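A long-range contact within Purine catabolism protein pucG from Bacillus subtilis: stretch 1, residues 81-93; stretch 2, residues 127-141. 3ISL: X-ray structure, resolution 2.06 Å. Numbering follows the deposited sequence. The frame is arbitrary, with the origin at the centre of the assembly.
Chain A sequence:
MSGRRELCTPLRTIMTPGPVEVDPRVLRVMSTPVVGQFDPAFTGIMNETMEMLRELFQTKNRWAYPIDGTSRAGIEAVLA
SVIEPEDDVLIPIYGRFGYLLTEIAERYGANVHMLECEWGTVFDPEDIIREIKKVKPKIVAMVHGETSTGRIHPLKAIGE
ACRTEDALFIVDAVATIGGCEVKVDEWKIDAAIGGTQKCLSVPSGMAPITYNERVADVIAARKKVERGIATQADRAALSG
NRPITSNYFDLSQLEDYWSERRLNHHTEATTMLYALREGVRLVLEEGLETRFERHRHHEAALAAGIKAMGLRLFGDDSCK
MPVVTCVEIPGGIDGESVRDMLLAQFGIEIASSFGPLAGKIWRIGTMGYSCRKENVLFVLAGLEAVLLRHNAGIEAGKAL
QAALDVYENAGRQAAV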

# COMPACT_ATOMS: atom_id res chain seq x y z
N SER A 81 4.68 -16.15 -4.92
CA SER A 81 5.22 -16.28 -6.26
C SER A 81 6.10 -17.54 -6.37
O SER A 81 6.30 -18.05 -7.43
CB SER A 81 5.99 -15.02 -6.64
OG SER A 81 7.20 -14.95 -5.87
N VAL A 82 6.52 -18.08 -5.23
CA VAL A 82 7.47 -19.17 -5.18
C VAL A 82 6.87 -20.51 -4.65
O VAL A 82 7.52 -21.53 -4.69
CB VAL A 82 8.68 -18.60 -4.38
CG1 VAL A 82 8.91 -19.24 -3.10
CG2 VAL A 82 9.86 -18.26 -5.31
N ILE A 83 5.58 -20.50 -4.26
CA ILE A 83 4.91 -21.66 -3.69
C ILE A 83 3.82 -22.16 -4.57
O ILE A 83 2.91 -21.41 -4.90
CB ILE A 83 4.30 -21.37 -2.31
CG1 ILE A 83 5.45 -21.21 -1.30
CG2 ILE A 83 3.40 -22.56 -1.87
CD1 ILE A 83 5.00 -20.74 0.06
N GLU A 84 3.94 -23.42 -4.98
CA GLU A 84 2.82 -24.13 -5.63
C GLU A 84 2.24 -25.13 -4.62
O GLU A 84 2.98 -25.62 -3.76
CB GLU A 84 3.33 -24.89 -6.87
CG GLU A 84 3.45 -24.04 -8.17
CD GLU A 84 4.52 -24.63 -9.14
OE1 GLU A 84 4.85 -25.82 -8.98
OE2 GLU A 84 5.05 -23.89 -10.03
N PRO A 85 0.93 -25.45 -4.71
CA PRO A 85 0.39 -26.40 -3.75
C PRO A 85 1.30 -27.61 -3.63
O PRO A 85 1.88 -28.03 -4.63
CB PRO A 85 -0.97 -26.82 -4.41
CG PRO A 85 -1.39 -25.52 -5.06
CD PRO A 85 -0.08 -25.02 -5.69
N GLU A 86 1.43 -28.14 -2.41
CA GLU A 86 2.28 -29.31 -2.06
C GLU A 86 3.82 -29.10 -2.03
O GLU A 86 4.54 -29.97 -1.55
CB GLU A 86 1.86 -30.61 -2.81
CG GLU A 86 0.34 -30.94 -2.63
CD GLU A 86 -0.15 -32.10 -3.49
OE1 GLU A 86 0.70 -32.86 -4.00
OE2 GLU A 86 -1.40 -32.28 -3.64
N ASP A 87 4.33 -27.94 -2.46
CA ASP A 87 5.73 -27.64 -2.11
C ASP A 87 5.99 -27.77 -0.59
O ASP A 87 5.19 -27.36 0.25
CB ASP A 87 6.17 -26.25 -2.59
CG ASP A 87 6.20 -26.14 -4.11
OD1 ASP A 87 6.31 -27.19 -4.80
OD2 ASP A 87 6.11 -25.00 -4.60
N ASP A 88 7.12 -28.38 -0.24
CA ASP A 88 7.55 -28.45 1.16
C ASP A 88 8.22 -27.13 1.57
O ASP A 88 9.07 -26.63 0.84
CB ASP A 88 8.53 -29.58 1.31
CG ASP A 88 7.88 -30.96 1.23
OD1 ASP A 88 6.86 -31.19 1.90
OD2 ASP A 88 8.44 -31.83 0.54
N VAL A 89 7.84 -26.60 2.73
CA VAL A 89 8.34 -25.33 3.22
C VAL A 89 8.68 -25.51 4.70
O VAL A 89 7.81 -25.82 5.52
CB VAL A 89 7.29 -24.18 3.03
CG1 VAL A 89 7.79 -22.84 3.65
CG2 VAL A 89 6.87 -24.00 1.51
N LEU A 90 9.95 -25.29 5.03
CA LEU A 90 10.45 -25.43 6.39
C LEU A 90 10.44 -24.03 7.03
O LEU A 90 11.06 -23.12 6.52
CB LEU A 90 11.90 -25.88 6.37
CG LEU A 90 12.48 -26.73 7.51
CD1 LEU A 90 13.95 -26.40 7.80
CD2 LEU A 90 11.67 -27.00 8.80
N ILE A 91 9.81 -23.90 8.18
CA ILE A 91 9.76 -22.60 8.83
C ILE A 91 10.19 -22.79 10.28
O ILE A 91 9.42 -23.31 11.08
CB ILE A 91 8.36 -22.00 8.76
CG1 ILE A 91 7.83 -22.09 7.31
CG2 ILE A 91 8.37 -20.52 9.27
CD1 ILE A 91 6.39 -21.56 7.07
N PRO A 92 11.39 -22.36 10.62
CA PRO A 92 11.75 -22.42 12.03
C PRO A 92 11.20 -21.17 12.70
O PRO A 92 11.56 -20.08 12.33
CB PRO A 92 13.31 -22.41 12.03
CG PRO A 92 13.75 -22.49 10.60
CD PRO A 92 12.52 -21.93 9.78
N ILE A 93 10.37 -21.36 13.72
CA ILE A 93 9.62 -20.32 14.39
C ILE A 93 10.09 -20.07 15.81
O ILE A 93 10.11 -20.98 16.64
CB ILE A 93 8.17 -20.74 14.42
CG1 ILE A 93 7.60 -20.77 12.98
CG2 ILE A 93 7.30 -19.78 15.31
CD1 ILE A 93 6.36 -21.70 12.92
N ASP A 127 20.69 -27.61 14.44
CA ASP A 127 19.30 -28.24 14.41
C ASP A 127 18.49 -27.89 13.17
O ASP A 127 17.86 -28.77 12.54
CB ASP A 127 18.52 -27.96 15.69
CG ASP A 127 19.27 -28.50 16.94
OD1 ASP A 127 19.86 -29.57 16.85
OD2 ASP A 127 19.33 -27.85 17.98
N ILE A 128 18.54 -26.63 12.75
CA ILE A 128 17.83 -26.24 11.52
C ILE A 128 18.40 -26.96 10.26
O ILE A 128 17.65 -27.55 9.41
CB ILE A 128 17.81 -24.68 11.37
CG1 ILE A 128 17.06 -24.07 12.58
CG2 ILE A 128 17.15 -24.25 9.98
CD1 ILE A 128 16.96 -22.56 12.64
N ILE A 129 19.72 -26.88 10.13
CA ILE A 129 20.45 -27.47 9.00
C ILE A 129 20.15 -29.01 8.94
O ILE A 129 19.83 -29.54 7.87
CB ILE A 129 21.93 -27.13 9.13
CG1 ILE A 129 22.13 -25.61 8.94
CG2 ILE A 129 22.78 -28.04 8.22
CD1 ILE A 129 23.51 -25.16 9.43
N ARG A 130 20.12 -29.68 10.08
CA ARG A 130 19.67 -31.09 10.09
C ARG A 130 18.21 -31.31 9.52
O ARG A 130 17.98 -32.28 8.76
CB ARG A 130 19.82 -31.64 11.50
CG ARG A 130 19.46 -33.08 11.69
CD ARG A 130 20.73 -33.92 11.69
NE ARG A 130 20.52 -35.14 12.45
CZ ARG A 130 20.61 -36.36 11.94
NH1 ARG A 130 20.96 -36.54 10.66
NH2 ARG A 130 20.39 -37.37 12.75
N GLU A 131 17.27 -30.42 9.85
CA GLU A 131 15.91 -30.50 9.27
C GLU A 131 15.87 -30.20 7.82
O GLU A 131 15.07 -30.80 7.10
CB GLU A 131 14.90 -29.60 9.97
CG GLU A 131 14.72 -30.06 11.39
CD GLU A 131 13.96 -31.39 11.48
OE1 GLU A 131 12.95 -31.56 10.79
OE2 GLU A 131 14.35 -32.22 12.32
N ILE A 132 16.69 -29.25 7.39
CA ILE A 132 16.85 -28.98 5.98
C ILE A 132 17.26 -30.27 5.27
O ILE A 132 16.62 -30.64 4.28
CB ILE A 132 17.82 -27.80 5.69
CG1 ILE A 132 17.25 -26.46 6.31
CG2 ILE A 132 18.04 -27.64 4.14
CD1 ILE A 132 18.24 -25.29 6.18
N LYS A 133 18.27 -30.98 5.79
CA LYS A 133 18.79 -32.14 5.09
C LYS A 133 17.76 -33.27 5.05
O LYS A 133 17.64 -34.00 4.09
CB LYS A 133 20.14 -32.61 5.66
CG LYS A 133 21.36 -31.74 5.25
CD LYS A 133 22.61 -32.00 6.17
CE LYS A 133 22.26 -31.65 7.74
NZ LYS A 133 23.28 -31.79 8.96
N LYS A 134 16.98 -33.35 6.10
CA LYS A 134 15.99 -34.34 6.27
C LYS A 134 14.74 -34.05 5.43
O LYS A 134 14.21 -34.94 4.78
CB LYS A 134 15.63 -34.36 7.74
CG LYS A 134 14.59 -35.36 8.12
CD LYS A 134 14.27 -35.23 9.58
CE LYS A 134 12.80 -35.45 9.79
NZ LYS A 134 12.44 -34.45 10.85
N VAL A 135 14.24 -32.82 5.46
CA VAL A 135 12.98 -32.54 4.81
C VAL A 135 13.19 -32.26 3.30
O VAL A 135 12.29 -32.54 2.47
CB VAL A 135 12.24 -31.36 5.53
CG1 VAL A 135 11.01 -30.90 4.76
CG2 VAL A 135 11.87 -31.81 6.97
N LYS A 136 14.35 -31.71 2.96
CA LYS A 136 14.65 -31.31 1.58
C LYS A 136 13.57 -30.41 1.06
O LYS A 136 12.86 -30.76 0.10
CB LYS A 136 14.74 -32.57 0.69
CG LYS A 136 16.17 -32.89 0.29
CD LYS A 136 16.65 -34.18 0.90
CE LYS A 136 15.97 -35.36 0.23
NZ LYS A 136 16.60 -36.62 0.72
N PRO A 137 13.38 -29.25 1.73
CA PRO A 137 12.28 -28.38 1.32
C PRO A 137 12.62 -27.60 0.04
O PRO A 137 13.80 -27.29 -0.22
CB PRO A 137 12.16 -27.43 2.52
CG PRO A 137 13.56 -27.25 2.94
CD PRO A 137 14.16 -28.65 2.83
N LYS A 138 11.63 -27.26 -0.75
CA LYS A 138 11.86 -26.28 -1.82
C LYS A 138 12.27 -24.92 -1.18
O LYS A 138 13.12 -24.16 -1.70
CB LYS A 138 10.60 -26.14 -2.72
CG LYS A 138 10.68 -25.06 -3.77
CD LYS A 138 9.39 -24.99 -4.65
CE LYS A 138 9.52 -24.03 -5.79
NZ LYS A 138 8.23 -23.92 -6.54
N ILE A 139 11.69 -24.63 -0.03
CA ILE A 139 11.82 -23.30 0.56
C ILE A 139 12.06 -23.38 2.07
O ILE A 139 11.38 -24.17 2.79
CB ILE A 139 10.51 -22.48 0.39
CG1 ILE A 139 10.22 -22.30 -1.10
CG2 ILE A 139 10.61 -21.08 1.18
CD1 ILE A 139 8.84 -22.09 -1.37
N VAL A 140 13.00 -22.56 2.53
CA VAL A 140 13.04 -22.27 3.95
C VAL A 140 12.81 -20.81 4.21
O VAL A 140 13.45 -19.94 3.62
CB VAL A 140 14.23 -22.96 4.71
CG1 VAL A 140 15.14 -23.88 3.86
CG2 VAL A 140 14.86 -22.15 5.86
N ALA A 141 11.79 -20.57 5.05
CA ALA A 141 11.30 -19.22 5.30
C ALA A 141 11.57 -18.92 6.75
O ALA A 141 11.19 -19.71 7.62
CB ALA A 141 9.76 -19.11 5.01

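Strand 88-93 and strand 139-141 lie side by side and run the same way: their axes approach to 4.7 Å with 24° between their N-to-C directions. Two parallel bridges set the register, Val89 with Ile139 and Leu90 with Val140, each with a CA-CA separation of 4.8 Å. Leu90 makes the two best backbone hydrogen bonds between the stretches. Leu90 N donates to Ile139 O (2.9 Å, 163°), and Leu90 O accepts from Ala141 N (3.0 Å, 163°), so one residue reaches two positions flanking Val140, as a parallel ladder requires. At the start of the ladder the pairing is looser: Asp88 O receives weak bonds from Ile139 N (3.4 Å, 152°) and Lys138 N (3.1 Å, 121°). Helix 127-135 runs back nearly antiparallel to strand 88-93, at 169°, with a closest axis approach of 9.8 Å that leaves room for side chains between them.

Alternation along the strands sends neighbouring side chains to opposite faces. Leu90 and Val140 share the face covered by the helix, and Leu90 has the largest area covered by the other stretch. Leu90 CD1 lies 3.6 Å from Ile132 CG1, while Leu90 CB lies 4.0 Å from Pro137 CG. Further along, Pro92 CB meets Ile128 CD1 at 3.7 Å, extending this apolar layer. On the face of Val89 and Ile139, the end of Ile139 carries Ile139 CD1 to within 3.3 Å of Val82 CG1 and 3.5 Å of Ile83 CG1.

The polar anchor is Lys138. With all four chi angles in t, its extended chain brings Lys138 NZ to 3.1 Å from Asp87 OD2, a hydrogen-bonded salt bridge, and to 3.1 Å from Val82 O, a second hydrogen bond. Asp87 OD2 also accepts from Glu84 N at 2.7 Å, so the same carboxylate oxygen ties the type II turn from Glu84 to Asp87 to the lysine.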